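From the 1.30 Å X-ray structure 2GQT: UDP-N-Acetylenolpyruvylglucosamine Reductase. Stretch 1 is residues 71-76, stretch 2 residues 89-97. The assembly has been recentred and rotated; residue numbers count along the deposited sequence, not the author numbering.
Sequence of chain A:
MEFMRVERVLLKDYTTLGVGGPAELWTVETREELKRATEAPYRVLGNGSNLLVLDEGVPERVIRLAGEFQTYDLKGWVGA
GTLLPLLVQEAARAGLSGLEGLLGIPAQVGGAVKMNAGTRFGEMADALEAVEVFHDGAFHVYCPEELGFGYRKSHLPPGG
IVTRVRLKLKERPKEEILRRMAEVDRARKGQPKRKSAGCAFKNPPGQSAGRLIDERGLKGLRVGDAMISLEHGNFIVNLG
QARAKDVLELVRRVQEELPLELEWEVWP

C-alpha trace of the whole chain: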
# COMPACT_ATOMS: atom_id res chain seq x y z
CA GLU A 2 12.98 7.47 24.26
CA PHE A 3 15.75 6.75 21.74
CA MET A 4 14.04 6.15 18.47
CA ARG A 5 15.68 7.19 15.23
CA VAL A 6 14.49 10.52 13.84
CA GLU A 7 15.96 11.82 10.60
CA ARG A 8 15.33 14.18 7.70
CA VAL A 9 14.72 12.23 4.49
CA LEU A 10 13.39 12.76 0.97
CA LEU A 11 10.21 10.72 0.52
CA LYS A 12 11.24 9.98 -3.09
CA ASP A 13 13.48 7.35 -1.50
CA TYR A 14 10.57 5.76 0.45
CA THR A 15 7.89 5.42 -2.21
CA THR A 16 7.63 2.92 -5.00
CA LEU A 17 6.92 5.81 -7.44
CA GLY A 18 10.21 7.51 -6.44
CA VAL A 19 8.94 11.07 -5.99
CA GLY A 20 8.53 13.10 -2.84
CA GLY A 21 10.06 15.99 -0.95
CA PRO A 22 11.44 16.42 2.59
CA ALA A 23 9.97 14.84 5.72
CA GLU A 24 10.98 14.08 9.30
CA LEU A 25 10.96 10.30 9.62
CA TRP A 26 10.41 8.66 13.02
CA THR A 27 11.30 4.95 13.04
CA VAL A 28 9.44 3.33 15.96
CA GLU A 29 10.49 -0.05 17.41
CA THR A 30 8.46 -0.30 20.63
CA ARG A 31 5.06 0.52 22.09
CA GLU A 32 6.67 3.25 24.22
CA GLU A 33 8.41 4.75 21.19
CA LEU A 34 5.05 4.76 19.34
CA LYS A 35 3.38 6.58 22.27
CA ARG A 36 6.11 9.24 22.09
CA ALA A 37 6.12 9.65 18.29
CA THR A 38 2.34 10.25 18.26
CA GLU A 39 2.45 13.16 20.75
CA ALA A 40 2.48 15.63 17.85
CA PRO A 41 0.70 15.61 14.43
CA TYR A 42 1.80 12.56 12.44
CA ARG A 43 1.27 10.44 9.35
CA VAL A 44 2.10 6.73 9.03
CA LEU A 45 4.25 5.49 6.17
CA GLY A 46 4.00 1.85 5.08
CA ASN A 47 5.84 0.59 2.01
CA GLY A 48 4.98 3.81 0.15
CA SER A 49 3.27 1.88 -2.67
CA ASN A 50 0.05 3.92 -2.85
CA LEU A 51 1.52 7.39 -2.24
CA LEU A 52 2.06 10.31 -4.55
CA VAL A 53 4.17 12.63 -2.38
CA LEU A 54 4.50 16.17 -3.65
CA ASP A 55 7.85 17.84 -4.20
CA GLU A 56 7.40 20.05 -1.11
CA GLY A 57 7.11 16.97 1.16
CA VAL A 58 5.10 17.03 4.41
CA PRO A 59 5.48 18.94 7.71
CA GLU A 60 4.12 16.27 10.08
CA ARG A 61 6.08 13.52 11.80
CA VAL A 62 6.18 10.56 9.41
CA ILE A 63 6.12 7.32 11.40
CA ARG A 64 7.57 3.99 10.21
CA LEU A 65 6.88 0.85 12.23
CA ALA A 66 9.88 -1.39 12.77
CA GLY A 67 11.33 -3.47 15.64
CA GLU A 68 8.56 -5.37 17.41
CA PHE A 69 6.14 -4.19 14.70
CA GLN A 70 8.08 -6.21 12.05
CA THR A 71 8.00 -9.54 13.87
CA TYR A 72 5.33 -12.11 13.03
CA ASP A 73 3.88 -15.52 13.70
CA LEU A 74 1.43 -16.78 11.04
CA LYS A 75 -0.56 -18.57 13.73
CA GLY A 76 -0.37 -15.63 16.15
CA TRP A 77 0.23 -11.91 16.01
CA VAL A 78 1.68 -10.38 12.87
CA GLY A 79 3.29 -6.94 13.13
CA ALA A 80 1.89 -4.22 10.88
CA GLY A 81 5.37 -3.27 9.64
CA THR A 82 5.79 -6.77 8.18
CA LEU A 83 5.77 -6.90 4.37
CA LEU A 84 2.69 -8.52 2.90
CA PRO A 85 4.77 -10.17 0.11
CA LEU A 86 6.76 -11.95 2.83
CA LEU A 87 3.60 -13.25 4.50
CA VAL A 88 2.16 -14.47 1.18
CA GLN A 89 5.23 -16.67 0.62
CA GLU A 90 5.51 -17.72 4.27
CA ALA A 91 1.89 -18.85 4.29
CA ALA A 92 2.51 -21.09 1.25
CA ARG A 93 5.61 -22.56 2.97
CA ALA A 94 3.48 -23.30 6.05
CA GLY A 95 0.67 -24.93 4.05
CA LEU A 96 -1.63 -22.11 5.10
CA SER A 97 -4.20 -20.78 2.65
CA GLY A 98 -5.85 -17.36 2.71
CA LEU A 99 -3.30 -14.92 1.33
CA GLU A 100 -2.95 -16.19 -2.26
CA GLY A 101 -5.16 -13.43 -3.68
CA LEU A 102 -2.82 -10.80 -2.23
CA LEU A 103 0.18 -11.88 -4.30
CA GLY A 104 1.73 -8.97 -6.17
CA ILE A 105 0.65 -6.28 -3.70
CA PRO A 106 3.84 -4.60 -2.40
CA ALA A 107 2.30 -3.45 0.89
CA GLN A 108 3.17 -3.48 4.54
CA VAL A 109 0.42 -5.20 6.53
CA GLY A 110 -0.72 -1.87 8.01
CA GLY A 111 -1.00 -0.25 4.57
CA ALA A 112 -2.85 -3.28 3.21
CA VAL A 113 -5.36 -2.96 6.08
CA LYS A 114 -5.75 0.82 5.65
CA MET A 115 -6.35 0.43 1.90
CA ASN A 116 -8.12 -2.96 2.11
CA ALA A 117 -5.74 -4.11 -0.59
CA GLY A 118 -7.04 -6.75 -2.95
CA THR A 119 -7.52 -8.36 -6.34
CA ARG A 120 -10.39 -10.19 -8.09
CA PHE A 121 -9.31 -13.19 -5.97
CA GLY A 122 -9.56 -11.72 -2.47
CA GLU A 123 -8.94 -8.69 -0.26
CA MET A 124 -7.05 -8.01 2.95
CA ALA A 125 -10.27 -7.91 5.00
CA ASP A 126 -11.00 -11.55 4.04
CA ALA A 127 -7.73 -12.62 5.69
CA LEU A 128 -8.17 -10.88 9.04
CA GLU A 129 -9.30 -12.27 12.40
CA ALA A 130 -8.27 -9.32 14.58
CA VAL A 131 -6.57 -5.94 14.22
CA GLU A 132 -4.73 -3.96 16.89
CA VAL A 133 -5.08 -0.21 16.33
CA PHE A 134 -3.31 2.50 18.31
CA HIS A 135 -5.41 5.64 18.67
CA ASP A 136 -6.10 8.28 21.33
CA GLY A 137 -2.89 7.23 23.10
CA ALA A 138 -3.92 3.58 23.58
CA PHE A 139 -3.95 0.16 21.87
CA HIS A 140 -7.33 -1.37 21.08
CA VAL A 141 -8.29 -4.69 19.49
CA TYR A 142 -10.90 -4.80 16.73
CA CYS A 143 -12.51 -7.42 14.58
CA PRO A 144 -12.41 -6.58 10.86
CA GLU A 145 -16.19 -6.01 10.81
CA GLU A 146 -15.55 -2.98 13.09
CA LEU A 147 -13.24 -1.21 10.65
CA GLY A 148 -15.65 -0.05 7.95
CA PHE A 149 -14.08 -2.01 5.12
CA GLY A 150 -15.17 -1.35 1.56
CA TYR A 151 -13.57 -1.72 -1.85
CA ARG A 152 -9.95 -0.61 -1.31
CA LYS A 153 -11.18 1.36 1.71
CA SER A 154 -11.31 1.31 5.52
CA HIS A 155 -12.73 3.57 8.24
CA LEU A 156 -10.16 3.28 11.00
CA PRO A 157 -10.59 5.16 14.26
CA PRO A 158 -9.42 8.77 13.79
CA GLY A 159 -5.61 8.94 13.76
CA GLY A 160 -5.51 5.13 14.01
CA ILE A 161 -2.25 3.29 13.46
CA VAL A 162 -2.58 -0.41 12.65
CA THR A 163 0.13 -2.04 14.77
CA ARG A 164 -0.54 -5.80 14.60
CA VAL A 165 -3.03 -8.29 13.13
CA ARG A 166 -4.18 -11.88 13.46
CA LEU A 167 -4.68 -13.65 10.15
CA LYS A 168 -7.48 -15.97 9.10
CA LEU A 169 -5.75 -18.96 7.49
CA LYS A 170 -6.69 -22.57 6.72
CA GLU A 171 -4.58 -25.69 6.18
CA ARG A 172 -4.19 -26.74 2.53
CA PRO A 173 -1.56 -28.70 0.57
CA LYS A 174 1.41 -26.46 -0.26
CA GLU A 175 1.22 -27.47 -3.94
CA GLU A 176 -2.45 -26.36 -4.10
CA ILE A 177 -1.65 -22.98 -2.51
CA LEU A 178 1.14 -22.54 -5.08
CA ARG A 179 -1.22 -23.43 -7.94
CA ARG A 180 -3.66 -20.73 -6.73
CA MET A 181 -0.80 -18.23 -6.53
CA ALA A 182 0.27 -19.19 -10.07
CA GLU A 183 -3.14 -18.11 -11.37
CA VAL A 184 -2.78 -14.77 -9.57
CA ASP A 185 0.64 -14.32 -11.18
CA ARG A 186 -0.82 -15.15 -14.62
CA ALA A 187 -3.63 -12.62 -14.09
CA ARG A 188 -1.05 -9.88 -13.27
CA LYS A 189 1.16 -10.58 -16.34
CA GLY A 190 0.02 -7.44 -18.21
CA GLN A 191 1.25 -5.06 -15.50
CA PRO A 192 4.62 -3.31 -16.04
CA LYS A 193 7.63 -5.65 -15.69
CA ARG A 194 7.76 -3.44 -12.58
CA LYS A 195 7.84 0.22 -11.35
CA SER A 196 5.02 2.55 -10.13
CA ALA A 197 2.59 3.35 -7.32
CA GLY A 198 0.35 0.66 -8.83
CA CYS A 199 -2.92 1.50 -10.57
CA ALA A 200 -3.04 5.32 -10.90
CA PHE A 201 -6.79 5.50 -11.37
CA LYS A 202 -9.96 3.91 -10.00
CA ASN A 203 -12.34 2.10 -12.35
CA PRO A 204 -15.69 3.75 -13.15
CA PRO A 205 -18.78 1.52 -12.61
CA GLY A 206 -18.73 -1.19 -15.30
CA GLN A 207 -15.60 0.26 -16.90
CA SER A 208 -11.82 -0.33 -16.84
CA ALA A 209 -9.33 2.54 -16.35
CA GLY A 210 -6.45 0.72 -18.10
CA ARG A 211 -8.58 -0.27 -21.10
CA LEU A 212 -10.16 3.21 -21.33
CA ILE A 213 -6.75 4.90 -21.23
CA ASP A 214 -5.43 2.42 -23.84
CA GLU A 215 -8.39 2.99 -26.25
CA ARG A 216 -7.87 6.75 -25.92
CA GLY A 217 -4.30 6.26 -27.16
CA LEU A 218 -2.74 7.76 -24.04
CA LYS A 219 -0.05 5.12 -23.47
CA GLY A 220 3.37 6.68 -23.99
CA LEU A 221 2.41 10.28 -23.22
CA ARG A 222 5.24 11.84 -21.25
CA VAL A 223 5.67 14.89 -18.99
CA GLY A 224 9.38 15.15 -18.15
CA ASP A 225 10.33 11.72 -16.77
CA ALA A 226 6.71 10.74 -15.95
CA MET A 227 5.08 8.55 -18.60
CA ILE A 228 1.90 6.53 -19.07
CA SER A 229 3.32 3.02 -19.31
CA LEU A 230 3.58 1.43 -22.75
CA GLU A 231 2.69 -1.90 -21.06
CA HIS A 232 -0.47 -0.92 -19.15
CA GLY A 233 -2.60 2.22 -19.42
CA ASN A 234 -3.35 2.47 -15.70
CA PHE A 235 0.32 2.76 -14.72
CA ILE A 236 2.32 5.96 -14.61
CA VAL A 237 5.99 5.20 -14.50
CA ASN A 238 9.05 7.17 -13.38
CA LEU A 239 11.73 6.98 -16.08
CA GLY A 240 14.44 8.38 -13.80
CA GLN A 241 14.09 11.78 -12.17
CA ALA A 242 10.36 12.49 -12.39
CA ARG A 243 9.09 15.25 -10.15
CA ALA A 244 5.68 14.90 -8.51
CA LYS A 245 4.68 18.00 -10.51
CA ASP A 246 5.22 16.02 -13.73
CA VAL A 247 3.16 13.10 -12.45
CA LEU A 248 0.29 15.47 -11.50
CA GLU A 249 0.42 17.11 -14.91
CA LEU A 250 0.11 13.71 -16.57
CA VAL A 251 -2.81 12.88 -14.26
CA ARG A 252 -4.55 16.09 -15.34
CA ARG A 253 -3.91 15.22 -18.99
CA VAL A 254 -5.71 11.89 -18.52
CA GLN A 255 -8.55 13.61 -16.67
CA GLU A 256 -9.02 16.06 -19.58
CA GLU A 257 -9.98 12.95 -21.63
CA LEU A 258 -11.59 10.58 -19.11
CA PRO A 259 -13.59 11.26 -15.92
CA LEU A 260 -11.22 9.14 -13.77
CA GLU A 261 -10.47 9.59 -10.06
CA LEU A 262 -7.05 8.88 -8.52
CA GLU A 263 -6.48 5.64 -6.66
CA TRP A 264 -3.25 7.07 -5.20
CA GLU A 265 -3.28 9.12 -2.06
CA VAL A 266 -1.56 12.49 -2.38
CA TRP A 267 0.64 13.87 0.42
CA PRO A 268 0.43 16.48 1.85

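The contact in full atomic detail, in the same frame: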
# COMPACT_ATOMS: atom_id res chain seq x y z
N THR A 71 7.97 -8.12 13.58
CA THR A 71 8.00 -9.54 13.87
C THR A 71 6.62 -10.15 13.67
O THR A 71 5.59 -9.45 13.72
CB THR A 71 8.53 -9.83 15.27
OG1 THR A 71 7.64 -9.28 16.22
CG2 THR A 71 9.90 -9.20 15.48
N TYR A 72 6.57 -11.46 13.42
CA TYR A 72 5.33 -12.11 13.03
C TYR A 72 5.32 -13.58 13.38
O TYR A 72 6.37 -14.24 13.45
CB TYR A 72 5.06 -11.93 11.52
CG TYR A 72 6.07 -12.62 10.64
CD1 TYR A 72 5.84 -13.91 10.14
CD2 TYR A 72 7.29 -12.01 10.32
CE1 TYR A 72 6.78 -14.56 9.35
CE2 TYR A 72 8.22 -12.65 9.53
CZ TYR A 72 7.96 -13.92 9.05
OH TYR A 72 8.90 -14.56 8.26
N ASP A 73 4.12 -14.10 13.58
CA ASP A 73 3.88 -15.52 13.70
C ASP A 73 2.59 -15.75 12.91
O ASP A 73 1.56 -15.17 13.25
CB ASP A 73 3.69 -15.88 15.18
CG ASP A 73 3.52 -17.38 15.42
OD1 ASP A 73 3.04 -18.10 14.53
OD2 ASP A 73 3.85 -17.82 16.54
N LEU A 74 2.63 -16.56 11.85
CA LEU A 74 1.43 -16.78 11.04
C LEU A 74 0.23 -17.29 11.82
O LEU A 74 -0.92 -17.06 11.44
CB LEU A 74 1.71 -17.76 9.90
CG LEU A 74 2.56 -17.26 8.75
CD1 LEU A 74 2.92 -18.44 7.88
CD2 LEU A 74 1.84 -16.18 7.92
N LYS A 75 0.50 -18.00 12.91
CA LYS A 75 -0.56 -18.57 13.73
C LYS A 75 -0.80 -17.74 14.99
O LYS A 75 -1.53 -18.16 15.91
CB LYS A 75 -0.23 -20.03 14.08
CG LYS A 75 -0.26 -20.96 12.87
CD LYS A 75 0.17 -22.38 13.23
CE LYS A 75 -0.02 -23.33 12.06
NZ LYS A 75 -1.45 -23.42 11.63
N GLY A 76 -0.19 -16.56 15.04
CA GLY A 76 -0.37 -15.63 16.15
C GLY A 76 -0.43 -14.20 15.67
O GLY A 76 -1.07 -13.91 14.66
N GLN A 89 4.33 -15.54 0.86
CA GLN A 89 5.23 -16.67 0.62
C GLN A 89 5.37 -17.56 1.85
O GLN A 89 5.42 -18.79 1.74
CB GLN A 89 6.60 -16.19 0.14
CG GLN A 89 6.59 -15.41 -1.17
CD GLN A 89 6.01 -16.19 -2.33
OE1 GLN A 89 6.19 -17.41 -2.43
NE2 GLN A 89 5.31 -15.49 -3.22
N GLU A 90 5.42 -16.95 3.03
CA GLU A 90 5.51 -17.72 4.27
C GLU A 90 4.29 -18.61 4.48
O GLU A 90 4.41 -19.74 4.95
CB GLU A 90 5.70 -16.80 5.47
CG GLU A 90 7.06 -16.13 5.52
CD GLU A 90 8.14 -17.08 5.95
OE1 GLU A 90 8.45 -18.01 5.17
OE2 GLU A 90 8.66 -16.90 7.07
N ALA A 91 3.11 -18.09 4.15
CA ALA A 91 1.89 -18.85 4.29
C ALA A 91 1.95 -20.09 3.40
O ALA A 91 1.65 -21.20 3.86
CB ALA A 91 0.69 -18.01 3.97
N ALA A 92 2.35 -19.94 2.15
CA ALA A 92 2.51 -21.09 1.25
C ALA A 92 3.47 -22.12 1.85
O ALA A 92 3.17 -23.31 1.87
CB ALA A 92 3.00 -20.63 -0.12
N ARG A 93 4.62 -21.67 2.35
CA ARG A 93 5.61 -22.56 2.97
C ARG A 93 5.02 -23.34 4.13
O ARG A 93 5.39 -24.50 4.36
CB ARG A 93 6.81 -21.76 3.45
CG ARG A 93 7.72 -21.30 2.36
CD ARG A 93 8.84 -20.44 2.90
NE ARG A 93 9.47 -19.76 1.79
CZ ARG A 93 9.45 -18.45 1.58
NH1 ARG A 93 8.86 -17.63 2.44
NH2 ARG A 93 10.04 -17.95 0.50
N ALA A 94 4.10 -22.71 4.86
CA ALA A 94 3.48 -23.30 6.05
C ALA A 94 2.27 -24.16 5.71
O ALA A 94 1.67 -24.76 6.61
CB ALA A 94 3.09 -22.22 7.05
N GLY A 95 1.88 -24.21 4.44
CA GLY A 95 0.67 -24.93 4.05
C GLY A 95 -0.57 -24.25 4.60
O GLY A 95 -1.54 -24.90 4.99
N LEU A 96 -0.52 -22.91 4.62
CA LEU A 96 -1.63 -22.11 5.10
C LEU A 96 -2.21 -21.24 3.99
O LEU A 96 -1.52 -20.42 3.37
CB LEU A 96 -1.20 -21.25 6.29
CG LEU A 96 -0.89 -22.04 7.56
CD1 LEU A 96 -0.24 -21.14 8.59
CD2 LEU A 96 -2.15 -22.72 8.11
N SER A 97 -3.49 -21.46 3.72
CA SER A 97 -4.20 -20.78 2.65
C SER A 97 -4.98 -19.58 3.18
O SER A 97 -5.47 -19.58 4.31
CB SER A 97 -5.14 -21.78 1.98
OG SER A 97 -5.88 -21.20 0.94

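This is a small side-chain contact in which a turn lays one leucine against the end of a helix and the strand that follows, together with a single tyrosine-glutamate hydrogen bond. The two stretches bury 297 Å² between them, both sides summed. No backbone hydrogen bond joins them. Their closest CA atoms, those of Leu74 and Ala91, lie 7.1 Å apart, so side chains fill the gap.

Stretch 1 has no regular helix or strand. Asp73 to Gly76 form a type I beta turn, closed by Gly76 N to Asp73 O at 2.9 Å. The Asp73 side chain supports the turn from within: Lys75 N donates to Asp73 OD1 at 3.0 Å. Asp73 itself does not reach stretch 2.

The helix of stretch 2, which begins earlier in the chain, closes with a Schellman motif. Gly95 has positive phi, which favours glycine. Two bonds return into the last turn, Leu96 N to Ala91 O at 2.9 Å and Gly95 N to Ala92 O at 3.0 Å. The chain then continues as a strand from Leu96, whose CA-to-CB bond points toward stretch 1.

Leu74 is the centre of the contact and has the most area covered by the other stretch. Its CD1 lies 3.9 Å from Ala94 CB, an apolar pairing. The same CD1 sits 3.5 Å from Glu90 O and 3.8 Å from Ala91 N, so the methyl also rests on helix backbone. Further back along the side chain, Leu74 CB meets Leu96 CD1 at 4.1 Å. The leucine thus touches both the helix and the strand that follows it.

Lys75 adds to the cover on Leu96. Its CA-to-CB bond points sideways, but the long chain brings its end nearer, with Lys75 NZ 3.7 Å from Leu96 CD2. This is a van der Waals approach, since a methyl group offers the ammonium no acceptor.

The polar link is between Tyr72 and Glu90. Tyr72 OH donates to Glu90 OE2 at 2.6 Å, a short bond to a carboxylate oxygen. The oxygen lies at the ring edge, near the ring plane, where the hydroxyl can direct its proton. The other carboxylate oxygen is also engaged: Arg93 NH1 bonds to Glu90 OE1 at 2.8 Å, as part of a salt bridge. Glu90 therefore accepts from the tyrosine across the contact and from an arginine one helical turn further along its own stretch.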